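Long-range contact in stage III sporulation protein AB (Bacillus subtilis, PDB 6BS9), which is required for sporulation and probably serves in a secretion-like apparatus that assembles during that process: residues E87-T95 against H107-L115. Sequence-based numbering, arbitrary orientation.
Sequences EVLKQFGET and HIKLALTHL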
ATOM      1  N   GLU A  87      -6.880   6.056   5.093  1.00 39.42           N
ATOM      2  CA  GLU A  87      -7.332   7.012   4.100  1.00 40.33           C
ATOM      3  C   GLU A  87      -6.280   7.183   2.997  1.00 38.12           C
ATOM      4  O   GLU A  87      -6.611   7.241   1.838  1.00 38.73           O
ATOM      5  CB  GLU A  87      -7.693   8.374   4.756  1.00 43.08           C
ATOM      6  CG  GLU A  87      -9.001   8.355   5.587  1.00 46.68           C
ATOM      7  CD  GLU A  87     -10.248   7.956   4.794  1.00 48.60           C
ATOM      8  OE1 GLU A  87     -10.373   8.373   3.577  1.00 46.88           O
ATOM      9  OE2 GLU A  87     -11.099   7.202   5.373  1.00 54.39           O
ATOM     10  N   VAL A  88      -5.019   7.231   3.379  1.00 36.22           N
ATOM     11  CA  VAL A  88      -3.990   7.282   2.403  1.00 36.42           C
ATOM     12  C   VAL A  88      -4.008   6.055   1.516  1.00 35.28           C
ATOM     13  O   VAL A  88      -3.936   6.176   0.288  1.00 33.88           O
ATOM     14  CB  VAL A  88      -2.595   7.487   3.042  1.00 36.79           C
ATOM     15  CG1 VAL A  88      -1.495   7.340   2.000  1.00 36.50           C
ATOM     16  CG2 VAL A  88      -2.518   8.869   3.695  1.00 36.67           C
ATOM     17  N   LEU A  89      -4.118   4.867   2.114  1.00 36.82           N
ATOM     18  CA  LEU A  89      -4.174   3.642   1.326  1.00 36.81           C
ATOM     19  C   LEU A  89      -5.412   3.549   0.424  1.00 39.87           C
ATOM     20  O   LEU A  89      -5.329   3.062  -0.702  1.00 45.21           O
ATOM     21  CB  LEU A  89      -4.010   2.442   2.236  1.00 37.47           C
ATOM     22  CG  LEU A  89      -2.612   2.365   2.874  1.00 37.39           C
ATOM     23  CD1 LEU A  89      -2.557   1.374   3.978  1.00 36.24           C
ATOM     24  CD2 LEU A  89      -1.513   2.038   1.842  1.00 37.60           C
ATOM     25  N   LYS A  90      -6.530   4.062   0.892  1.00 42.16           N
ATOM     26  CA  LYS A  90      -7.741   4.171   0.083  1.00 47.51           C
ATOM     27  C   LYS A  90      -7.522   5.107  -1.077  1.00 42.89           C
ATOM     28  O   LYS A  90      -7.898   4.775  -2.192  1.00 40.48           O
ATOM     29  CB  LYS A  90      -8.924   4.651   0.948  1.00 53.21           C
ATOM     30  CG  LYS A  90     -10.283   4.594   0.252  1.00 64.19           C
ATOM     31  CD  LYS A  90     -11.430   5.057   1.165  1.00 70.93           C
ATOM     32  CE  LYS A  90     -12.812   4.807   0.531  1.00 75.70           C
ATOM     33  NZ  LYS A  90     -13.926   4.668   1.534  1.00 75.96           N
ATOM     34  N   GLN A  91      -6.934   6.278  -0.831  1.00 43.12           N
ATOM     35  CA  GLN A  91      -6.586   7.223  -1.936  1.00 44.33           C
ATOM     36  C   GLN A  91      -5.627   6.594  -2.950  1.00 38.66           C
ATOM     37  O   GLN A  91      -5.758   6.825  -4.145  1.00 38.32           O
ATOM     38  CB  GLN A  91      -6.219   8.713  -1.560  1.00 49.02           C
ATOM     39  CG  GLN A  91      -5.479   9.101  -0.287  1.00 53.82           C
ATOM     40  CD  GLN A  91      -4.712  10.466  -0.408  0.50 50.22           C
ATOM     41  OE1 GLN A  91      -3.564  10.569  -0.013  0.50 45.90           O
ATOM     42  NE2 GLN A  91      -5.357  11.481  -0.973  0.50 50.49           N
ATOM     43  N   PHE A  92      -4.721   5.740  -2.492  1.00 36.50           N
ATOM     44  CA  PHE A  92      -3.899   4.988  -3.427  1.00 36.30           C
ATOM     45  C   PHE A  92      -4.758   4.088  -4.352  1.00 38.42           C
ATOM     46  O   PHE A  92      -4.531   4.039  -5.550  1.00 38.62           O
ATOM     47  CB  PHE A  92      -2.786   4.186  -2.721  1.00 32.92           C
ATOM     48  CG  PHE A  92      -2.006   3.284  -3.637  1.00 29.52           C
ATOM     49  CD1 PHE A  92      -1.050   3.779  -4.440  1.00 29.26           C
ATOM     50  CD2 PHE A  92      -2.257   1.932  -3.697  1.00 28.18           C
ATOM     51  CE1 PHE A  92      -0.298   2.942  -5.287  1.00 29.16           C
ATOM     52  CE2 PHE A  92      -1.573   1.116  -4.559  1.00 28.46           C
ATOM     53  CZ  PHE A  92      -0.579   1.614  -5.362  1.00 27.81           C
ATOM     54  N   GLY A  93      -5.731   3.366  -3.802  1.00 41.15           N
ATOM     55  CA  GLY A  93      -6.661   2.613  -4.647  1.00 41.64           C
ATOM     56  C   GLY A  93      -7.370   3.467  -5.692  1.00 41.11           C
ATOM     57  O   GLY A  93      -7.406   3.105  -6.851  1.00 43.75           O
ATOM     58  N   GLU A  94      -7.926   4.592  -5.268  1.00 43.68           N
ATOM     59  CA  GLU A  94      -8.657   5.535  -6.122  1.00 44.88           C
ATOM     60  C   GLU A  94      -7.736   5.975  -7.253  1.00 43.19           C
ATOM     61  O   GLU A  94      -8.105   5.943  -8.436  1.00 45.89           O
ATOM     62  CB  GLU A  94      -9.181   6.721  -5.263  1.00 50.76           C
ATOM     63  CG  GLU A  94      -9.938   6.304  -3.960  1.00 56.63           C
ATOM     64  CD  GLU A  94     -11.462   6.483  -3.851  1.00 66.77           C
ATOM     65  OE1 GLU A  94     -11.931   6.669  -2.667  1.00 66.64           O
ATOM     66  OE2 GLU A  94     -12.203   6.374  -4.878  1.00 75.85           O
ATOM     67  N   THR A  95      -6.465   6.165  -6.930  1.00 40.80           N
ATOM     68  CA  THR A  95      -5.454   6.450  -7.902  1.00 43.45           C
ATOM     69  C   THR A  95      -5.251   5.447  -9.013  1.00 42.70           C
ATOM     70  O   THR A  95      -4.760   5.770 -10.109  1.00 46.09           O
ATOM     71  CB  THR A  95      -4.105   6.654  -7.134  1.00 49.36           C
ATOM     72  OG1 THR A  95      -4.166   7.859  -6.373  1.00 48.08           O
ATOM     73  CG2 THR A  95      -2.884   6.700  -8.023  1.00 49.09           C
ATOM     74  N   HIS A 107      -0.330  11.301  -8.422  1.00 33.39           N
ATOM     75  CA  HIS A 107      -1.150  10.907  -7.257  1.00 35.08           C
ATOM     76  C   HIS A 107      -0.557   9.692  -6.515  1.00 34.31           C
ATOM     77  O   HIS A 107      -0.667   9.612  -5.285  1.00 32.06           O
ATOM     78  CB  HIS A 107      -2.635  10.729  -7.631  1.00 36.32           C
ATOM     79  CG  HIS A 107      -3.379  12.023  -7.762  1.00 37.88           C
ATOM     80  ND1 HIS A 107      -4.034  12.608  -6.699  1.00 42.34           N
ATOM     81  CD2 HIS A 107      -3.441  12.921  -8.761  1.00 38.91           C
ATOM     82  CE1 HIS A 107      -4.506  13.796  -7.049  1.00 41.27           C
ATOM     83  NE2 HIS A 107      -4.169  14.004  -8.305  1.00 41.00           N
ATOM     84  N   ILE A 108       0.145   8.812  -7.232  1.00 33.80           N
ATOM     85  CA  ILE A 108       0.877   7.729  -6.562  1.00 33.80           C
ATOM     86  C   ILE A 108       2.006   8.281  -5.757  1.00 32.50           C
ATOM     87  O   ILE A 108       2.187   7.904  -4.581  1.00 31.16           O
ATOM     88  CB  ILE A 108       1.423   6.669  -7.510  1.00 35.18           C
ATOM     89  CG1 ILE A 108       0.251   5.966  -8.195  1.00 37.27           C
ATOM     90  CG2 ILE A 108       2.271   5.670  -6.720  1.00 32.90           C
ATOM     91  CD1 ILE A 108       0.599   4.937  -9.265  1.00 36.41           C
ATOM     92  N   LYS A 109       2.736   9.234  -6.340  1.00 32.66           N
ATOM     93  CA  LYS A 109       3.816   9.899  -5.581  1.00 31.61           C
ATOM     94  C   LYS A 109       3.275  10.562  -4.318  1.00 32.13           C
ATOM     95  O   LYS A 109       3.908  10.497  -3.259  1.00 33.71           O
ATOM     96  CB  LYS A 109       4.522  10.894  -6.474  1.00 33.38           C
ATOM     97  CG  LYS A 109       5.745  11.516  -5.840  1.00 32.73           C
ATOM     98  CD  LYS A 109       6.325  12.568  -6.732  1.00 35.20           C
ATOM     99  CE  LYS A 109       7.664  13.139  -6.210  1.00 36.21           C
ATOM    100  NZ  LYS A 109       8.225  14.180  -7.130  1.00 35.39           N
ATOM    101  N   LEU A 110       2.099  11.191  -4.410  1.00 32.35           N
ATOM    102  CA  LEU A 110       1.461  11.840  -3.221  1.00 33.63           C
ATOM    103  C   LEU A 110       1.151  10.868  -2.104  1.00 31.79           C
ATOM    104  O   LEU A 110       1.438  11.160  -0.952  1.00 31.71           O
ATOM    105  CB  LEU A 110       0.152  12.528  -3.610  1.00 34.02           C
ATOM    106  CG  LEU A 110      -0.679  13.229  -2.538  1.00 34.68           C
ATOM    107  CD1 LEU A 110       0.112  14.260  -1.777  1.00 34.09           C
ATOM    108  CD2 LEU A 110      -1.901  13.910  -3.150  1.00 34.85           C
ATOM    109  N   ALA A 111       0.596   9.697  -2.472  1.00 30.60           N
ATOM    110  CA  ALA A 111       0.423   8.628  -1.533  1.00 30.61           C
ATOM    111  C   ALA A 111       1.712   8.244  -0.836  1.00 30.10           C
ATOM    112  O   ALA A 111       1.761   8.163   0.391  1.00 33.90           O
ATOM    113  CB  ALA A 111      -0.154   7.414  -2.223  1.00 32.49           C
ATOM    114  N   LEU A 112       2.763   8.030  -1.605  1.00 30.11           N
ATOM    115  CA  LEU A 112       4.084   7.703  -1.051  1.00 30.26           C
ATOM    116  C   LEU A 112       4.640   8.740  -0.141  1.00 29.49           C
ATOM    117  O   LEU A 112       5.168   8.425   0.932  1.00 31.54           O
ATOM    118  CB  LEU A 112       5.127   7.486  -2.155  1.00 31.57           C
ATOM    119  CG  LEU A 112       4.880   6.265  -3.069  1.00 36.86           C
ATOM    120  CD1 LEU A 112       5.939   6.165  -4.166  1.00 38.16           C
ATOM    121  CD2 LEU A 112       4.880   4.976  -2.281  1.00 35.86           C
ATOM    122  N   THR A 113       4.515   9.992  -0.517  1.00 30.25           N
ATOM    123  CA  THR A 113       4.985  11.079   0.357  1.00 30.73           C
ATOM    124  C   THR A 113       4.163  11.200   1.592  1.00 31.06           C
ATOM    125  O   THR A 113       4.687  11.522   2.657  1.00 29.92           O
ATOM    126  CB  THR A 113       4.951  12.418  -0.374  1.00 30.25           C
ATOM    127  OG1 THR A 113       5.678  12.288  -1.581  1.00 30.72           O
ATOM    128  CG2 THR A 113       5.632  13.490   0.419  1.00 31.45           C
ATOM    129  N   HIS A 114       2.862  10.962   1.462  1.00 34.11           N
ATOM    130  CA  HIS A 114       2.008  10.997   2.627  1.00 36.74           C
ATOM    131  C   HIS A 114       2.397   9.977   3.650  1.00 36.44           C
ATOM    132  O   HIS A 114       2.519  10.280   4.858  1.00 37.74           O
ATOM    133  CB  HIS A 114       0.561  10.817   2.282  1.00 40.56           C
ATOM    134  CG  HIS A 114      -0.342  11.517   3.246  1.00 47.92           C
ATOM    135  ND1 HIS A 114      -1.366  12.327   2.816  1.00 51.50           N
ATOM    136  CD2 HIS A 114      -0.294  11.648   4.604  1.00 50.07           C
ATOM    137  CE1 HIS A 114      -1.979  12.845   3.864  1.00 55.47           C
ATOM    138  NE2 HIS A 114      -1.351  12.445   4.960  1.00 57.61           N
ATOM    139  N   LEU A 115       2.700   8.788   3.166  1.00 37.50           N
ATOM    140  CA  LEU A 115       3.242   7.730   4.052  1.00 37.43           C
ATOM    141  C   LEU A 115       4.595   8.118   4.683  1.00 35.58           C
ATOM    142  O   LEU A 115       4.850   7.829   5.848  1.00 35.72           O
ATOM    143  CB  LEU A 115       3.404   6.397   3.265  1.00 38.68           C
ATOM    144  CG  LEU A 115       2.093   5.692   2.886  1.00 38.44           C
ATOM    145  CD1 LEU A 115       2.358   4.503   2.031  1.00 37.41           C
ATOM    146  CD2 LEU A 115       1.301   5.272   4.125  1.00 39.36           C
TER
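V88 meets the second helix with both methyls. CG2 sits over one face of the H114 imidazole, 3.6 Å from the ring centroid and 15° off the ring normal, which meets the geometry of a CH-pi contact; CG1, anti to the backbone N, turns the other way and lies 4.0 Å from L115 CG. The valine is thus wedged between the H114 ring and L115, with CG1 beside A111 O. One turn on, F92 CB approaches A111 CB at 4.2 Å, and, consistent with the small alanine, F92 CA and A111 CA are 6.0 Å apart. The phenyl ring itself swings past the alanine, and its CE1 meets I108 CG2 at the ring edge, near its plane. T95 closes this end with a split role. Its CG2, anti to the backbone N (chi1 -69° for OG1), faces I108 CG1 at 3.2 Å, shorter than normal contact, so the exact value is doubtful, while OG1 turns back to donate a hydrogen bond of 2.9 Å to Q91 O of its own helix. That carbonyl also accepts from T95 N, the two donors arriving from opposite faces of its plane, and OG1 in addition touches H107 CB. With an alanine here both the methyl and the hydroxyl are gone, which is likely to open a gap beside I108 and leave Q91 O with one donor fewer. No hydrogen bond links the two segments, so apolar contacts and the valine-imidazole contact carry the pairing. The segment axes come within 9.3 Å at their closest, 167° between their N-to-C directions, as expected of the hairpin made by helices 83-95 and 101-128 in this all-helical protein. On the flanks, W68 of helix 64-75 packs edge-to-face with F92 and hydrogen-bonds to L89 O, while I108 and L112 lean on helix 2-26.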